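PDB 3TQC: pantothenate kinase from Coxiella burnetii, which catalyses the ATP-dependent phosphorylation of pantothenate to 4'-phosphopantothenate, the first step of coenzyme A biosynthesis. Local coordinates for residues B[58-63]-B[117-122]. Numbering follows the deposited sequence.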
loop_
_atom_site.group_PDB
_atom_site.type_symbol
_atom_site.label_atom_id
_atom_site.label_comp_id
_atom_site.label_asym_id
_atom_site.label_seq_id
_atom_site.Cartn_x
_atom_site.Cartn_y
_atom_site.Cartn_z
ATOM N N ILE B 58 -10.873 15.422 -19.572
ATOM C CA ILE B 58 -10.487 14.374 -18.628
ATOM C C ILE B 58 -9.135 14.632 -17.973
ATOM O O ILE B 58 -9.048 14.751 -16.757
ATOM C CB ILE B 58 -10.453 12.995 -19.301
ATOM C CG1 ILE B 58 -11.804 12.665 -19.947
ATOM C CG2 ILE B 58 -10.113 11.923 -18.285
ATOM C CD1 ILE B 58 -12.900 12.403 -18.936
ATOM N N TYR B 59 -8.079 14.738 -18.774
ATOM C CA TYR B 59 -6.713 14.753 -18.226
ATOM C C TYR B 59 -6.316 16.029 -17.510
ATOM O O TYR B 59 -5.591 15.985 -16.516
ATOM C CB TYR B 59 -5.705 14.360 -19.314
ATOM C CG TYR B 59 -5.998 12.947 -19.742
ATOM C CD1 TYR B 59 -5.655 11.892 -18.925
ATOM C CD2 TYR B 59 -6.701 12.676 -20.913
ATOM C CE1 TYR B 59 -5.954 10.597 -19.270
ATOM C CE2 TYR B 59 -7.001 11.380 -21.267
ATOM C CZ TYR B 59 -6.623 10.344 -20.434
ATOM O OH TYR B 59 -6.913 9.048 -20.763
ATOM N N LEU B 60 -6.814 17.163 -17.984
ATOM C CA LEU B 60 -6.573 18.413 -17.295
ATOM C C LEU B 60 -7.184 18.390 -15.886
ATOM O O LEU B 60 -6.472 18.592 -14.916
ATOM C CB LEU B 60 -7.060 19.601 -18.111
ATOM C CG LEU B 60 -6.852 20.969 -17.450
ATOM C CD1 LEU B 60 -5.425 21.104 -16.927
ATOM C CD2 LEU B 60 -7.179 22.086 -18.433
ATOM N N PRO B 61 -8.492 18.116 -15.762
ATOM C CA PRO B 61 -9.018 18.042 -14.389
ATOM C C PRO B 61 -8.428 16.886 -13.567
ATOM O O PRO B 61 -8.292 17.007 -12.346
ATOM C CB PRO B 61 -10.533 17.869 -14.575
ATOM C CG PRO B 61 -10.744 17.582 -16.026
ATOM C CD PRO B 61 -9.560 18.109 -16.774
ATOM N N LEU B 62 -8.085 15.779 -14.228
ATOM C CA LEU B 62 -7.413 14.689 -13.543
ATOM C C LEU B 62 -6.114 15.219 -12.964
ATOM O O LEU B 62 -5.808 14.962 -11.810
ATOM C CB LEU B 62 -7.160 13.495 -14.473
ATOM C CG LEU B 62 -6.317 12.359 -13.886
ATOM C CD1 LEU B 62 -6.832 11.951 -12.510
ATOM C CD2 LEU B 62 -6.242 11.137 -14.824
ATOM N N SER B 63 -5.369 15.984 -13.756
ATOM C CA SER B 63 -4.117 16.533 -13.263
ATOM C C SER B 63 -4.347 17.477 -12.086
ATOM O O SER B 63 -3.575 17.454 -11.129
ATOM C CB SER B 63 -3.312 17.215 -14.368
ATOM O OG SER B 63 -3.862 18.471 -14.720
ATOM N N SER B 117 3.007 19.330 -14.634
ATOM C CA SER B 117 4.129 20.236 -14.539
ATOM C C SER B 117 3.699 21.713 -14.599
ATOM O O SER B 117 4.472 22.582 -14.243
ATOM C CB SER B 117 5.153 19.927 -15.636
ATOM O OG SER B 117 4.845 20.586 -16.840
ATOM N N ARG B 118 2.471 21.989 -15.040
ATOM C CA ARG B 118 1.970 23.369 -15.132
ATOM C C ARG B 118 1.787 24.067 -13.790
ATOM O O ARG B 118 1.738 25.292 -13.749
ATOM C CB ARG B 118 0.637 23.415 -15.897
ATOM C CG ARG B 118 -0.593 23.053 -15.053
ATOM C CD ARG B 118 -1.771 22.523 -15.906
ATOM N NE ARG B 118 -2.273 23.483 -16.900
ATOM C CZ ARG B 118 -3.198 24.417 -16.679
ATOM N NH1 ARG B 118 -3.732 24.598 -15.475
ATOM N NH2 ARG B 118 -3.577 25.203 -17.678
ATOM N N TRP B 119 1.664 23.313 -12.700
ATOM C CA TRP B 119 1.468 23.906 -11.373
ATOM C C TRP B 119 2.774 24.234 -10.669
ATOM O O TRP B 119 3.629 23.373 -10.520
ATOM C CB TRP B 119 0.614 22.997 -10.497
ATOM C CG TRP B 119 -0.805 23.154 -10.802
ATOM C CD1 TRP B 119 -1.616 24.182 -10.424
ATOM C CD2 TRP B 119 -1.594 22.291 -11.604
ATOM N NE1 TRP B 119 -2.875 23.999 -10.930
ATOM C CE2 TRP B 119 -2.888 22.840 -11.659
ATOM C CE3 TRP B 119 -1.337 21.106 -12.277
ATOM C CZ2 TRP B 119 -3.919 22.241 -12.357
ATOM C CZ3 TRP B 119 -2.361 20.515 -12.977
ATOM C CH2 TRP B 119 -3.640 21.076 -13.000
ATOM N N PRO B 120 2.914 25.487 -10.198
ATOM C CA PRO B 120 4.201 25.936 -9.689
ATOM C C PRO B 120 4.663 25.254 -8.400
ATOM O O PRO B 120 5.827 25.392 -8.047
ATOM C CB PRO B 120 3.991 27.453 -9.485
ATOM C CG PRO B 120 2.548 27.617 -9.295
ATOM C CD PRO B 120 1.908 26.572 -10.172
ATOM N N ASP B 121 3.789 24.539 -7.696
ATOM C CA ASP B 121 4.240 23.736 -6.550
ATOM C C ASP B 121 4.947 22.464 -6.973
ATOM O O ASP B 121 5.602 21.840 -6.154
ATOM C CB ASP B 121 3.085 23.365 -5.606
ATOM C CG ASP B 121 2.647 24.533 -4.726
ATOM O OD1 ASP B 121 3.359 25.559 -4.691
ATOM O OD2 ASP B 121 1.585 24.423 -4.074
ATOM N N HIS B 122 4.804 22.062 -8.229
ATOM C CA HIS B 122 5.434 20.838 -8.678
ATOM C C HIS B 122 5.714 20.806 -10.170
ATOM O O HIS B 122 5.240 19.938 -10.880
ATOM C CB HIS B 122 4.627 19.630 -8.213
ATOM C CG HIS B 122 3.169 19.704 -8.512
ATOM N ND1 HIS B 122 2.660 19.547 -9.785
ATOM C CD2 HIS B 122 2.103 19.875 -7.697
ATOM C CE1 HIS B 122 1.343 19.638 -9.739
ATOM N NE2 HIS B 122 0.979 19.839 -8.485
#
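In this P-loop kinase, the loop that leaves helix 105-116, the helix beginning with the Walker A lysine, and leads to the edge strand 125-129 sets Trp119 and Arg118 against Ser63 and Leu60 of the long helix 52-84. It illustrates how an indole can meet a helix with its rim. The six-membered part of the Trp119 ring points at the helix, and Ser63 OG lies at its edge, in the ring plane, 3.1 Å from Trp119 CZ3. That hydroxyl is already committed within its own helix: with chi1 at 75°, Ser63 OG turns back and donates to Leu60 O over 2.6 Å, meeting a lone pair of that oxygen in the carbonyl plane. The helix is kinked at Pro61, whose nitrogen cannot bond to the preceding turn. Leu60 O also lies near the indole edge, 4.2 Å from Trp119 CH2. Arg118 lays its CG over one face of the Trp119 indole, toward the rim, before the chain bends at chi3 (-61°). Its guanidinium is salt-bridged through NH2 to Asp39, while Leu33 packs on both Leu60 and Trp119. Leu60 crosses the arginine at about a right angle, and its CD1 sits over one guanidinium face, toward the rim, 3.9 Å from Arg118 NE.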